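Side-chain contacts in alkaline phosphatase (Thermus thermophilus, PDB 7KWD), which probably hydrolyses phosphate monoesters as a homodimeric, zinc- and magnesium-dependent alkaline phosphatase, most likely through a phosphoserine intermediate: residues 66-69 with 70-74; 234-237 with 238-242; 340-343 with 344-347; 349-352 with 353-357; 464-468 with 469-473. All blocks are in the same frame, centred on the assembly; numbering follows the deposited sequence.

The five contacts follow one another along the chain, each between sequence neighbours. Contacts 2, 3 and 4 cluster, the centre of contact 2 about 13 Å from those of the other two. Contact 2 touches both through Gln240, just past helix 234-239: Gln240 NE2 is 2.8 Å from Arg346 O and OE1 3.5 Å from His351 NE2. The cluster thus joins helices 234-239 and 349-356 and the loop leading into the latter on one side of the chain. Contact 1, at the start of helix 70-75, lies at the dimer interface, about 20 Å from contact 3 between centres. Contact 5 ends helix 459-468 across the chain's centre, at least 40 Å from the cluster between centres.

Contact 1: 66-69 with 70-74; sequences GRVL and ALERL
Arg73 reaches back from the first turn of helix 70-75 to the carbonyl of Val68, which accepts from two of its nitrogens. NE lies 3.0 Å from Val68 O but above the carbonyl plane, whereas NH2 approaches Val68 O in that plane, on a lone pair. With CG anti to the carbonyl carbon (chi1 -53°) and the chain extended to NE, the guanidinium meets the oxygen edge-on. The packed side lies at Val68 CG1, 3.7 Å from Arg73 CG and 3.6 Å from Glu72 OE1. Leu69 is the N-cap residue, and Arg73 N donates to Leu69 O at 3.2 Å, closing the first helical turn. An alanine in place of Arg73 would likely leave Val68 O without both side-chain donors and take the Arg73 CG contact away from Val68 CG1. The looser side is bridged by water, which accepts from Leu69 N and donates to Glu72 OE1 at 2.8 Å; Glu72 OE2 turns to Arg62 and to Ala27 N of the second subunit.

Contact 2: 234-237 with 238-242; sequences EIDR and RFQGL
Glu234 O accepts from Arg238 N at 2.8 Å, nearly along the C=O axis, and the same i to i+4 pattern carries Phe239 N to Ile235 O and Gln240 N to Asp236 O before Gln240 departs from helical geometry. On one side of this short helix Glu234 sits between two arginines. Its chain bends at chi2 (65°), and Arg237 grips the carboxylate side-on: NE reaches OE1 of Glu234 at 2.8 Å from above the carboxylate plane, while NH2 meets OE2 of Glu234 on the syn side at 2.8 Å. Arg238 NE takes the anti lone pair of Glu234 OE2 at 3.0 Å, supplemented by a weak bond from Arg238 NH2. The two guanidinium planes stand 82° apart, and Arg237 NH2 comes to 3.6 Å from Arg238 NH2. Next to the network, Arg238 CG covers one face of the Phe239 ring, and Ile235 CG1 lies at its edge, 3.8 Å from CD2; Arg346 makes a cation-pi contact with the ring. Glu234, Ile235 and Arg238 all pack on Trp288 of helix 283-306. A glutamine in place of Glu234 would probably leave the two arginines without the negative charge that offsets their close approach. With OE2 shared between both guanidinium groups, the network is consistent with a carboxylate kept ionised by its positively charged neighbours.

Contact 3: 340-343 with 344-347; sequences DLLE and PQRA
Arg346 folds back toward Glu343 because its chain bends at chi2 (-73°), after a CG set anti to the carbonyl carbon; the same placement of CG in Gln345 lays that side chain beside Leu342. The backbone beneath them makes two overlapping type I beta turns, Asp340 to Glu343 and Leu342 to Gln345, which carry the chain from helix 337-340 toward helix 349-356. The second turn is closed by Gln345 N, 3.1 Å from Leu342 O and above its carbonyl plane. Pro344 occupies the third position of this turn, its CD 3.4 Å from Leu341 O. Leu342 and Gln345 run side by side, pointing the same way, with CD2 of the leucine 3.8 Å from NE2 of the glutamine. The same amide nitrogen donates to a water, at 2.8 Å, which in turn donates to Leu341 O; the amide's other end, OE1, is bonded to Lys373. Glu343 directs its carboxylate to Arg64 of helix 51-65, whereas its backbone carbonyl serves Arg346. NH1 of Arg346 joins two carbonyls of the turn: it lies 2.8 Å from Gln345 O, above that carbonyl plane, and 2.8 Å from Glu343 O, in the carbonyl plane and at the guanidinium edge.

Contact 4: 349-352 with 353-357; sequences FEHM and LRVLG
The guanidinium of Arg354 has Glu350 O over one face, 4.2 Å above the plane and over its centre, while the imidazole of His351 stands nearly perpendicular to it, the planes 84° apart. Arg354 NH1 lies near the plane of the imidazole, at its edge, 3.8 Å from His351 ND1, too long for a hydrogen bond; ND1 is buried here with no polar partner in the model. At the other end of the same ring, NE2 of His351 packs against Val355 CG2 at 3.9 Å, approached obliquely. Arg354 has CG anti to the backbone N (chi1 -166°) and bends at chi3, which lays it alongside Glu350. The resulting salt bridge is long: its single bond, Arg354 NH2 to Glu350 OE1 at 3.3 Å, is weak, and the stronger mate of this carboxylate is Arg273. All of this lies on helix 349-356, where i to i+4 bonds such as Val355 N to His351 O at 2.8 Å fix the spacing and Gly357 ends the run with positive phi. The side chain of Glu350 lies about 9 Å from that of the zinc ligand His279 and about 12 Å from a bound zinc ion. On the buried side, Met352 SD lies at the edge of the Phe349 ring, and both residues pack on Met409 of helix 406-412.

Contact 5: 464-468 with 469-473; sequences MGEAL and GLRYQ
A Schellman motif terminates helix 459-468 at Gly469, whose positive phi turns the chain out of the helix. Two bonds define it: Leu470 N reaches Gly465 O at 2.8 Å, on a lone pair in the carbonyl plane, and Gly469 N donates to Glu466 O at 3.3 Å, far above that carbonyl plane. Gly469 N adds a weak bond to Gly465 O, at an N-H...O angle of 117°. The glycine at 465 matters for closeness: a modelled CB would lie 3.3 Å from both Leu470 O and Arg471 CA, which is tight. Beyond the turn, Arg471 folds back along the helix. Its CG is anti to the carbonyl carbon (chi1 -60°) and the chain stays extended to NE, which places one face of the guanidinium over Glu466, with CA 3.7 Å above the plane and over its centre. NH2 of the arginine touches Glu466 CG at 3.4 Å, yet lies 4.2 Å from Glu466 OE2, beyond salt-bridge distance. The carboxylate is instead held by the backbone nitrogens of Leu34 and Gly35. On the apolar side, Leu470 CD1 packs obliquely against Leu468 CB at 3.9 Å, and both leucines touch Phe125 of helix 125-131. The 6→1 bond to Gly465 O, the 5→2 bond to Glu466 O and a glycine of positive phi are the marks of a Schellman C-cap.

Contact 1: 66-69 with 70-74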
loop_
_atom_site.group_PDB
_atom_site.type_symbol
_atom_site.label_atom_id
_atom_site.label_comp_id
_atom_site.label_asym_id
_atom_site.label_seq_id
_atom_site.Cartn_x
_atom_site.Cartn_y
_atom_site.Cartn_z
ATOM N N GLY A 66 12.180 -14.636 -14.853
ATOM C CA GLY A 66 11.827 -16.038 -14.616
ATOM C C GLY A 66 12.261 -16.563 -13.269
ATOM O O GLY A 66 12.656 -17.732 -13.152
ATOM N N ARG A 67 12.185 -15.728 -12.230
ATOM C CA ARG A 67 12.602 -16.118 -10.876
ATOM C C ARG A 67 11.605 -15.564 -9.863
ATOM O O ARG A 67 10.977 -14.519 -10.084
ATOM C CB ARG A 67 14.011 -15.580 -10.543
ATOM C CG ARG A 67 14.022 -14.025 -10.631
ATOM C CD ARG A 67 15.339 -13.334 -10.339
ATOM N NE ARG A 67 15.392 -13.037 -8.925
ATOM C CZ ARG A 67 15.603 -11.842 -8.399
ATOM N NH1 ARG A 67 15.811 -10.766 -9.148
ATOM N NH2 ARG A 67 15.632 -11.741 -7.078
ATOM N N VAL A 68 11.510 -16.238 -8.724
ATOM C CA VAL A 68 10.736 -15.736 -7.594
ATOM C C VAL A 68 11.637 -14.856 -6.732
ATOM O O VAL A 68 12.679 -15.303 -6.268
ATOM C CB VAL A 68 10.153 -16.881 -6.769
ATOM C CG1 VAL A 68 9.357 -16.346 -5.601
ATOM C CG2 VAL A 68 9.309 -17.757 -7.677
ATOM N N LEU A 69 11.224 -13.611 -6.520
ATOM C CA LEU A 69 11.917 -12.695 -5.638
ATOM C C LEU A 69 12.137 -13.301 -4.260
ATOM O O LEU A 69 11.224 -13.884 -3.674
ATOM C CB LEU A 69 11.050 -11.435 -5.547
ATOM C CG LEU A 69 11.608 -10.114 -5.073
ATOM C CD1 LEU A 69 12.516 -9.528 -6.105
ATOM C CD2 LEU A 69 10.440 -9.190 -4.801
ATOM N N ALA A 70 13.356 -13.160 -3.733
ATOM C CA ALA A 70 13.619 -13.710 -2.413
ATOM C C ALA A 70 12.663 -13.125 -1.373
ATOM O O ALA A 70 12.196 -13.832 -0.479
ATOM C CB ALA A 70 15.065 -13.476 -2.001
ATOM N N LEU A 71 12.348 -11.844 -1.481
ATOM C CA LEU A 71 11.429 -11.239 -0.524
ATOM C C LEU A 71 10.053 -11.908 -0.599
ATOM O O LEU A 71 9.414 -12.135 0.432
ATOM C CB LEU A 71 11.332 -9.728 -0.770
ATOM C CG LEU A 71 10.521 -8.980 0.271
ATOM C CD1 LEU A 71 10.987 -9.291 1.688
ATOM C CD2 LEU A 71 10.497 -7.460 -0.000
ATOM N N GLU A 72 9.588 -12.270 -1.796
ATOM C CA GLU A 72 8.320 -12.994 -1.868
ATOM C C GLU A 72 8.413 -14.309 -1.081
ATOM O O GLU A 72 7.506 -14.661 -0.318
ATOM C CB GLU A 72 7.903 -13.284 -3.317
ATOM C CG GLU A 72 6.621 -14.129 -3.402
ATOM C CD GLU A 72 6.211 -14.554 -4.817
ATOM O OE1 GLU A 72 6.689 -13.948 -5.789
ATOM O OE2 GLU A 72 5.421 -15.513 -4.947
ATOM N N ARG A 73 9.495 -15.068 -1.285
ATOM C CA ARG A 73 9.642 -16.343 -0.573
ATOM C C ARG A 73 9.587 -16.140 0.935
ATOM O O ARG A 73 8.999 -16.962 1.650
ATOM C CB ARG A 73 10.951 -17.021 -0.960
ATOM C CG ARG A 73 11.115 -17.176 -2.469
ATOM C CD ARG A 73 12.464 -17.866 -2.871
ATOM N NE ARG A 73 12.906 -17.549 -4.243
ATOM C CZ ARG A 73 13.745 -18.315 -4.946
ATOM N NH1 ARG A 73 14.233 -19.431 -4.416
ATOM N NH2 ARG A 73 14.079 -17.989 -6.185
ATOM N N LEU A 74 10.216 -15.057 1.442
ATOM C CA LEU A 74 10.192 -14.808 2.876
ATOM C C LEU A 74 8.781 -14.431 3.337
ATOM O O LEU A 74 8.277 -14.951 4.336
ATOM C CB LEU A 74 11.195 -13.720 3.280
ATOM C CG LEU A 74 12.659 -13.952 2.965
ATOM C CD1 LEU A 74 13.587 -12.977 3.614
ATOM C CD2 LEU A 74 13.052 -15.357 3.336
HETATM O O HOH W 1 8.660 -12.770 -7.456
#

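Contact 2: 234-237 with 238-242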
loop_
_atom_site.group_PDB
_atom_site.type_symbol
_atom_site.label_atom_id
_atom_site.label_comp_id
_atom_site.label_asym_id
_atom_site.label_seq_id
_atom_site.Cartn_x
_atom_site.Cartn_y
_atom_site.Cartn_z
ATOM N N GLU A 234 21.372 1.443 -7.952
ATOM C CA GLU A 234 21.688 0.201 -8.655
ATOM C C GLU A 234 21.539 0.328 -10.179
ATOM O O GLU A 234 22.378 -0.170 -10.932
ATOM C CB GLU A 234 20.801 -0.932 -8.133
ATOM C CG GLU A 234 20.983 -2.269 -8.847
ATOM C CD GLU A 234 22.353 -2.909 -8.661
ATOM O OE1 GLU A 234 23.148 -2.520 -7.763
ATOM O OE2 GLU A 234 22.656 -3.813 -9.464
ATOM N N ILE A 235 20.479 0.979 -10.656
ATOM C CA ILE A 235 20.303 1.028 -12.109
ATOM C C ILE A 235 21.493 1.722 -12.763
ATOM O O ILE A 235 21.923 1.349 -13.859
ATOM C CB ILE A 235 18.964 1.704 -12.471
ATOM C CG1 ILE A 235 18.651 1.459 -13.949
ATOM C CG2 ILE A 235 18.962 3.197 -12.147
ATOM C CD1 ILE A 235 17.290 1.939 -14.396
ATOM N N ASP A 236 22.062 2.713 -12.095
ATOM C CA ASP A 236 23.184 3.455 -12.658
ATOM C C ASP A 236 24.477 2.663 -12.506
ATOM O O ASP A 236 25.259 2.562 -13.455
ATOM C CB ASP A 236 23.257 4.833 -11.992
ATOM C CG ASP A 236 22.005 5.685 -12.253
ATOM O OD1 ASP A 236 21.442 5.598 -13.358
ATOM O OD2 ASP A 236 21.574 6.453 -11.357
ATOM N N ARG A 237 24.689 2.036 -11.351
ATOM C CA ARG A 237 25.852 1.177 -11.178
ATOM C C ARG A 237 25.869 0.077 -12.229
ATOM O O ARG A 237 26.923 -0.227 -12.805
ATOM C CB ARG A 237 25.836 0.575 -9.768
ATOM C CG ARG A 237 26.938 -0.419 -9.465
ATOM C CD ARG A 237 26.570 -1.331 -8.281
ATOM N NE ARG A 237 25.731 -2.411 -8.776
ATOM C CZ ARG A 237 26.212 -3.496 -9.378
ATOM N NH1 ARG A 237 27.526 -3.639 -9.521
ATOM N NH2 ARG A 237 25.393 -4.438 -9.812
ATOM N N ARG A 238 24.707 -0.542 -12.467
ATOM C CA ARG A 238 24.620 -1.727 -13.311
ATOM C C ARG A 238 24.863 -1.385 -14.778
ATOM O O ARG A 238 25.630 -2.072 -15.453
ATOM C CB ARG A 238 23.246 -2.386 -13.140
ATOM C CG ARG A 238 23.058 -3.699 -13.917
ATOM C CD ARG A 238 21.776 -4.447 -13.468
ATOM N NE ARG A 238 21.987 -5.000 -12.132
ATOM C CZ ARG A 238 22.464 -6.213 -11.909
ATOM N NH1 ARG A 238 22.737 -7.005 -12.938
ATOM N NH2 ARG A 238 22.654 -6.639 -10.662
ATOM N N PHE A 239 24.236 -0.319 -15.279
ATOM C CA PHE A 239 24.195 -0.040 -16.706
ATOM C C PHE A 239 25.057 1.124 -17.161
ATOM O O PHE A 239 25.253 1.273 -18.365
ATOM C CB PHE A 239 22.754 0.229 -17.138
ATOM C CG PHE A 239 21.860 -0.925 -16.927
ATOM C CD1 PHE A 239 22.105 -2.128 -17.568
ATOM C CD2 PHE A 239 20.790 -0.834 -16.073
ATOM C CE1 PHE A 239 21.283 -3.211 -17.361
ATOM C CE2 PHE A 239 19.961 -1.914 -15.873
ATOM C CZ PHE A 239 20.208 -3.101 -16.514
ATOM N N GLN A 240 25.554 1.958 -16.257
ATOM C CA GLN A 240 26.383 3.083 -16.638
ATOM C C GLN A 240 27.815 2.928 -16.155
ATOM O O GLN A 240 28.548 3.909 -16.127
ATOM C CB GLN A 240 25.810 4.401 -16.108
ATOM C CG GLN A 240 24.398 4.651 -16.491
ATOM C CD GLN A 240 24.239 4.849 -17.988
ATOM O OE1 GLN A 240 25.113 5.427 -18.632
ATOM N NE2 GLN A 240 23.104 4.377 -18.550
ATOM N N GLY A 241 28.204 1.734 -15.712
ATOM C CA GLY A 241 29.586 1.445 -15.430
ATOM C C GLY A 241 30.208 2.216 -14.294
ATOM O O GLY A 241 31.428 2.328 -14.238
ATOM N N LEU A 242 29.412 2.748 -13.373
ATOM C CA LEU A 242 29.981 3.545 -12.296
ATOM C C LEU A 242 30.763 2.639 -11.354
ATOM O O LEU A 242 30.298 1.556 -10.980
ATOM C CB LEU A 242 28.894 4.303 -11.549
ATOM C CG LEU A 242 27.922 5.046 -12.434
ATOM C CD1 LEU A 242 26.901 5.776 -11.593
ATOM C CD2 LEU A 242 28.640 6.034 -13.325
#

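Contact 3: 340-343 with 344-347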
loop_
_atom_site.group_PDB
_atom_site.type_symbol
_atom_site.label_atom_id
_atom_site.label_comp_id
_atom_site.label_asym_id
_atom_site.label_seq_id
_atom_site.Cartn_x
_atom_site.Cartn_y
_atom_site.Cartn_z
ATOM N N ASP A 340 7.027 -4.993 -18.375
ATOM C CA ASP A 340 7.939 -5.197 -19.492
ATOM C C ASP A 340 8.675 -3.918 -19.831
ATOM O O ASP A 340 9.881 -3.934 -20.090
ATOM C CB ASP A 340 7.185 -5.679 -20.720
ATOM C CG ASP A 340 6.475 -6.984 -20.501
ATOM O OD1 ASP A 340 6.943 -7.796 -19.669
ATOM O OD2 ASP A 340 5.447 -7.185 -21.175
ATOM N N LEU A 341 7.972 -2.793 -19.807
ATOM C CA LEU A 341 8.529 -1.511 -20.238
ATOM C C LEU A 341 9.612 -0.981 -19.299
ATOM O O LEU A 341 10.261 0.018 -19.627
ATOM C CB LEU A 341 7.387 -0.499 -20.354
ATOM C CG LEU A 341 6.714 -0.142 -21.675
ATOM C CD1 LEU A 341 7.209 -0.998 -22.801
ATOM C CD2 LEU A 341 5.211 -0.179 -21.597
ATOM N N LEU A 342 9.834 -1.625 -18.154
ATOM C CA LEU A 342 10.955 -1.256 -17.307
ATOM C C LEU A 342 12.250 -1.884 -17.767
ATOM O O LEU A 342 13.327 -1.357 -17.448
ATOM C CB LEU A 342 10.687 -1.658 -15.851
ATOM C CG LEU A 342 9.500 -0.978 -15.182
ATOM C CD1 LEU A 342 9.526 -1.158 -13.655
ATOM C CD2 LEU A 342 9.454 0.513 -15.481
ATOM N N GLU A 343 12.187 -3.013 -18.480
ATOM C CA GLU A 343 13.422 -3.711 -18.812
ATOM C C GLU A 343 14.336 -2.880 -19.714
ATOM O O GLU A 343 15.565 -3.027 -19.588
ATOM C CB GLU A 343 13.113 -5.067 -19.473
ATOM C CG GLU A 343 14.378 -5.932 -19.710
ATOM C CD GLU A 343 14.064 -7.391 -20.143
ATOM O OE1 GLU A 343 14.933 -8.278 -19.993
ATOM O OE2 GLU A 343 12.946 -7.648 -20.634
ATOM N N PRO A 344 13.835 -2.028 -20.617
ATOM C CA PRO A 344 14.740 -1.195 -21.431
ATOM C C PRO A 344 15.442 -0.097 -20.670
ATOM O O PRO A 344 16.409 0.457 -21.216
ATOM C CB PRO A 344 13.806 -0.586 -22.500
ATOM C CG PRO A 344 12.666 -1.610 -22.611
ATOM C CD PRO A 344 12.458 -2.031 -21.163
ATOM N N GLN A 345 14.991 0.261 -19.461
ATOM C CA GLN A 345 15.598 1.388 -18.753
ATOM C C GLN A 345 17.051 1.093 -18.409
ATOM O O GLN A 345 17.425 -0.040 -18.106
ATOM C CB GLN A 345 14.796 1.724 -17.503
ATOM C CG GLN A 345 13.419 2.213 -17.856
ATOM C CD GLN A 345 12.762 2.928 -16.728
ATOM O OE1 GLN A 345 13.374 3.155 -15.705
ATOM N NE2 GLN A 345 11.510 3.313 -16.916
ATOM N N ARG A 346 17.889 2.130 -18.515
ATOM C CA ARG A 346 19.325 1.992 -18.340
ATOM C C ARG A 346 19.916 3.061 -17.420
ATOM O O ARG A 346 21.127 3.018 -17.152
ATOM C CB ARG A 346 20.056 2.044 -19.702
ATOM C CG ARG A 346 19.793 0.858 -20.636
ATOM C CD ARG A 346 20.498 -0.405 -20.165
ATOM N NE ARG A 346 20.166 -1.527 -21.026
ATOM C CZ ARG A 346 19.090 -2.292 -20.888
ATOM N NH1 ARG A 346 18.224 -2.076 -19.900
ATOM N NH2 ARG A 346 18.890 -3.292 -21.729
ATOM N N ALA A 347 19.117 4.012 -16.933
ATOM C CA ALA A 347 19.631 4.989 -15.977
ATOM C C ALA A 347 18.462 5.623 -15.224
ATOM O O ALA A 347 17.300 5.545 -15.638
ATOM C CB ALA A 347 20.472 6.074 -16.678
HETATM O O HOH W 2 10.525 3.203 -19.483
HETATM O O HOH W 3 16.066 -1.844 -16.612
#

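Contact 4: 349-352 with 353-357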
loop_
_atom_site.group_PDB
_atom_site.type_symbol
_atom_site.label_atom_id
_atom_site.label_comp_id
_atom_site.label_asym_id
_atom_site.label_seq_id
_atom_site.Cartn_x
_atom_site.Cartn_y
_atom_site.Cartn_z
ATOM N N PHE A 349 16.536 9.016 -13.354
ATOM C CA PHE A 349 16.345 10.448 -13.568
ATOM C C PHE A 349 17.522 11.259 -13.024
ATOM O O PHE A 349 17.850 12.316 -13.565
ATOM C CB PHE A 349 15.051 10.902 -12.889
ATOM C CG PHE A 349 13.777 10.504 -13.613
ATOM C CD1 PHE A 349 13.775 10.220 -14.967
ATOM C CD2 PHE A 349 12.570 10.445 -12.926
ATOM C CE1 PHE A 349 12.598 9.890 -15.611
ATOM C CE2 PHE A 349 11.405 10.104 -13.564
ATOM C CZ PHE A 349 11.417 9.836 -14.914
ATOM N N GLU A 350 18.128 10.803 -11.929
ATOM C CA GLU A 350 19.232 11.527 -11.302
ATOM C C GLU A 350 20.438 11.554 -12.210
ATOM O O GLU A 350 21.129 12.576 -12.323
ATOM C CB GLU A 350 19.579 10.868 -9.965
ATOM C CG GLU A 350 20.900 11.302 -9.339
ATOM C CD GLU A 350 21.160 10.606 -7.997
ATOM O OE1 GLU A 350 21.963 9.646 -7.960
ATOM O OE2 GLU A 350 20.552 11.011 -6.983
ATOM N N HIS A 351 20.705 10.430 -12.864
ATOM C CA HIS A 351 21.834 10.358 -13.784
ATOM C C HIS A 351 21.533 11.120 -15.060
ATOM O O HIS A 351 22.361 11.911 -15.525
ATOM C CB HIS A 351 22.134 8.908 -14.053
ATOM C CG HIS A 351 23.293 8.680 -14.952
ATOM N ND1 HIS A 351 24.581 8.579 -14.483
ATOM C CD2 HIS A 351 23.355 8.496 -16.289
ATOM C CE1 HIS A 351 25.387 8.333 -15.495
ATOM N NE2 HIS A 351 24.668 8.272 -16.601
ATOM N N MET A 352 20.328 10.946 -15.604
ATOM C CA MET A 352 19.893 11.762 -16.728
ATOM C C MET A 352 20.111 13.240 -16.440
ATOM O O MET A 352 20.740 13.946 -17.229
ATOM C CB MET A 352 18.424 11.475 -17.049
ATOM C CG MET A 352 18.206 10.051 -17.623
ATOM S SD MET A 352 16.465 9.507 -17.737
ATOM C CE MET A 352 15.865 10.797 -18.917
ATOM N N LEU A 353 19.610 13.728 -15.301
ATOM C CA LEU A 353 19.775 15.140 -14.977
ATOM C C LEU A 353 21.255 15.513 -14.949
ATOM O O LEU A 353 21.659 16.571 -15.439
ATOM C CB LEU A 353 19.128 15.442 -13.640
ATOM C CG LEU A 353 17.782 16.149 -13.572
ATOM C CD1 LEU A 353 17.073 16.255 -14.903
ATOM C CD2 LEU A 353 16.851 15.465 -12.548
ATOM N N ARG A 354 22.084 14.646 -14.391
ATOM C CA ARG A 354 23.516 14.913 -14.368
ATOM C C ARG A 354 24.056 15.031 -15.789
ATOM O O ARG A 354 24.756 15.986 -16.122
ATOM C CB ARG A 354 24.179 13.798 -13.572
ATOM C CG ARG A 354 25.579 13.994 -13.127
ATOM C CD ARG A 354 25.988 12.741 -12.346
ATOM N NE ARG A 354 25.274 12.629 -11.068
ATOM C CZ ARG A 354 24.790 11.499 -10.531
ATOM N NH1 ARG A 354 24.900 10.305 -11.148
ATOM N NH2 ARG A 354 24.182 11.576 -9.346
ATOM N N VAL A 355 23.675 14.096 -16.657
ATOM C CA VAL A 355 24.128 14.089 -18.043
ATOM C C VAL A 355 23.679 15.348 -18.774
ATOM O O VAL A 355 24.418 15.920 -19.586
ATOM C CB VAL A 355 23.585 12.836 -18.762
ATOM C CG1 VAL A 355 23.486 13.121 -20.251
ATOM C CG2 VAL A 355 24.414 11.635 -18.466
ATOM N N LEU A 356 22.435 15.750 -18.543
ATOM C CA LEU A 356 21.830 16.863 -19.255
ATOM C C LEU A 356 22.411 18.212 -18.849
ATOM O O LEU A 356 22.371 19.166 -19.639
ATOM C CB LEU A 356 20.335 16.855 -18.985
ATOM C CG LEU A 356 19.534 15.788 -19.726
ATOM C CD1 LEU A 356 18.105 15.800 -19.200
ATOM C CD2 LEU A 356 19.574 16.028 -21.237
ATOM N N GLY A 357 22.909 18.328 -17.628
ATOM C CA GLY A 357 23.465 19.585 -17.212
ATOM C C GLY A 357 22.399 20.656 -17.092
ATOM O O GLY A 357 21.204 20.419 -17.262
#

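Contact 5: 464-468 with 469-473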
loop_
_atom_site.group_PDB
_atom_site.type_symbol
_atom_site.label_atom_id
_atom_site.label_comp_id
_atom_site.label_asym_id
_atom_site.label_seq_id
_atom_site.Cartn_x
_atom_site.Cartn_y
_atom_site.Cartn_z
ATOM N N MET A 464 13.864 -5.721 19.207
ATOM C CA MET A 464 15.320 -5.745 19.272
ATOM C C MET A 464 15.790 -5.969 20.699
ATOM O O MET A 464 16.747 -6.729 20.941
ATOM C CB MET A 464 15.904 -4.452 18.725
ATOM C CG MET A 464 15.599 -4.252 17.269
ATOM S SD MET A 464 16.662 -3.047 16.468
ATOM C CE MET A 464 16.151 -1.512 17.226
ATOM N N GLY A 465 15.142 -5.310 21.656
ATOM C CA GLY A 465 15.576 -5.437 23.040
ATOM C C GLY A 465 15.322 -6.825 23.592
ATOM O O GLY A 465 16.148 -7.366 24.321
ATOM N N GLU A 466 14.167 -7.403 23.275
ATOM C CA GLU A 466 13.882 -8.768 23.680
ATOM C C GLU A 466 14.904 -9.714 23.097
ATOM O O GLU A 466 15.488 -10.526 23.814
ATOM C CB GLU A 466 12.487 -9.209 23.240
ATOM C CG GLU A 466 12.287 -10.713 23.446
ATOM C CD GLU A 466 10.859 -11.196 23.153
ATOM O OE1 GLU A 466 10.078 -10.461 22.483
ATOM O OE2 GLU A 466 10.544 -12.341 23.568
ATOM N N ALA A 467 15.139 -9.614 21.779
ATOM C CA ALA A 467 16.036 -10.562 21.123
ATOM C C ALA A 467 17.381 -10.641 21.831
ATOM O O ALA A 467 17.950 -11.726 21.955
ATOM C CB ALA A 467 16.266 -10.179 19.650
ATOM N N LEU A 468 17.917 -9.502 22.283
ATOM C CA LEU A 468 19.286 -9.476 22.806
ATOM C C LEU A 468 19.366 -9.319 24.318
ATOM O O LEU A 468 20.465 -9.307 24.864
ATOM C CB LEU A 468 20.088 -8.333 22.161
ATOM C CG LEU A 468 20.182 -8.351 20.637
ATOM C CD1 LEU A 468 21.040 -7.181 20.156
ATOM C CD2 LEU A 468 20.733 -9.650 20.188
ATOM N N GLY A 469 18.240 -9.205 25.009
ATOM C CA GLY A 469 18.285 -8.972 26.435
ATOM C C GLY A 469 18.738 -7.572 26.764
ATOM O O GLY A 469 19.452 -7.366 27.758
ATOM N N LEU A 470 18.338 -6.602 25.945
ATOM C CA LEU A 470 18.733 -5.213 26.060
ATOM C C LEU A 470 17.508 -4.325 26.101
ATOM O O LEU A 470 17.469 -3.251 25.491
ATOM C CB LEU A 470 19.651 -4.817 24.907
ATOM C CG LEU A 470 21.044 -5.446 24.976
ATOM C CD1 LEU A 470 21.837 -5.170 23.713
ATOM C CD2 LEU A 470 21.796 -4.966 26.194
ATOM N N ARG A 471 16.480 -4.760 26.821
ATOM C CA ARG A 471 15.362 -3.863 27.087
ATOM C C ARG A 471 15.744 -2.777 28.084
ATOM O O ARG A 471 16.280 -3.057 29.159
ATOM C CB ARG A 471 14.174 -4.636 27.630
ATOM C CG ARG A 471 13.642 -5.730 26.681
ATOM C CD ARG A 471 12.354 -6.214 27.315
ATOM N NE ARG A 471 11.834 -7.515 26.887
ATOM C CZ ARG A 471 12.396 -8.693 27.141
ATOM N NH1 ARG A 471 13.571 -8.804 27.807
ATOM N NH2 ARG A 471 11.766 -9.766 26.720
ATOM N N TYR A 472 15.438 -1.541 27.713
ATOM C CA TYR A 472 15.551 -0.352 28.548
ATOM C C TYR A 472 14.517 0.628 28.017
ATOM O O TYR A 472 13.863 0.376 26.999
ATOM C CB TYR A 472 16.956 0.229 28.503
ATOM C CG TYR A 472 17.366 0.692 27.126
ATOM C CD1 TYR A 472 17.889 -0.209 26.180
ATOM C CD2 TYR A 472 17.259 2.024 26.769
ATOM C CE1 TYR A 472 18.309 0.233 24.934
ATOM C CE2 TYR A 472 17.645 2.468 25.520
ATOM C CZ TYR A 472 18.175 1.579 24.609
ATOM O OH TYR A 472 18.552 2.029 23.352
ATOM N N GLN A 473 14.368 1.753 28.679
ATOM C CA GLN A 473 13.351 2.727 28.318
ATOM C C GLN A 473 13.989 4.082 28.041
ATOM O O GLN A 473 15.046 4.411 28.584
ATOM C CB GLN A 473 12.297 2.869 29.418
ATOM C CG GLN A 473 12.833 3.304 30.765
ATOM C CD GLN A 473 11.709 3.536 31.765
ATOM O OE1 GLN A 473 11.281 2.604 32.444
ATOM N NE2 GLN A 473 11.216 4.773 31.847
#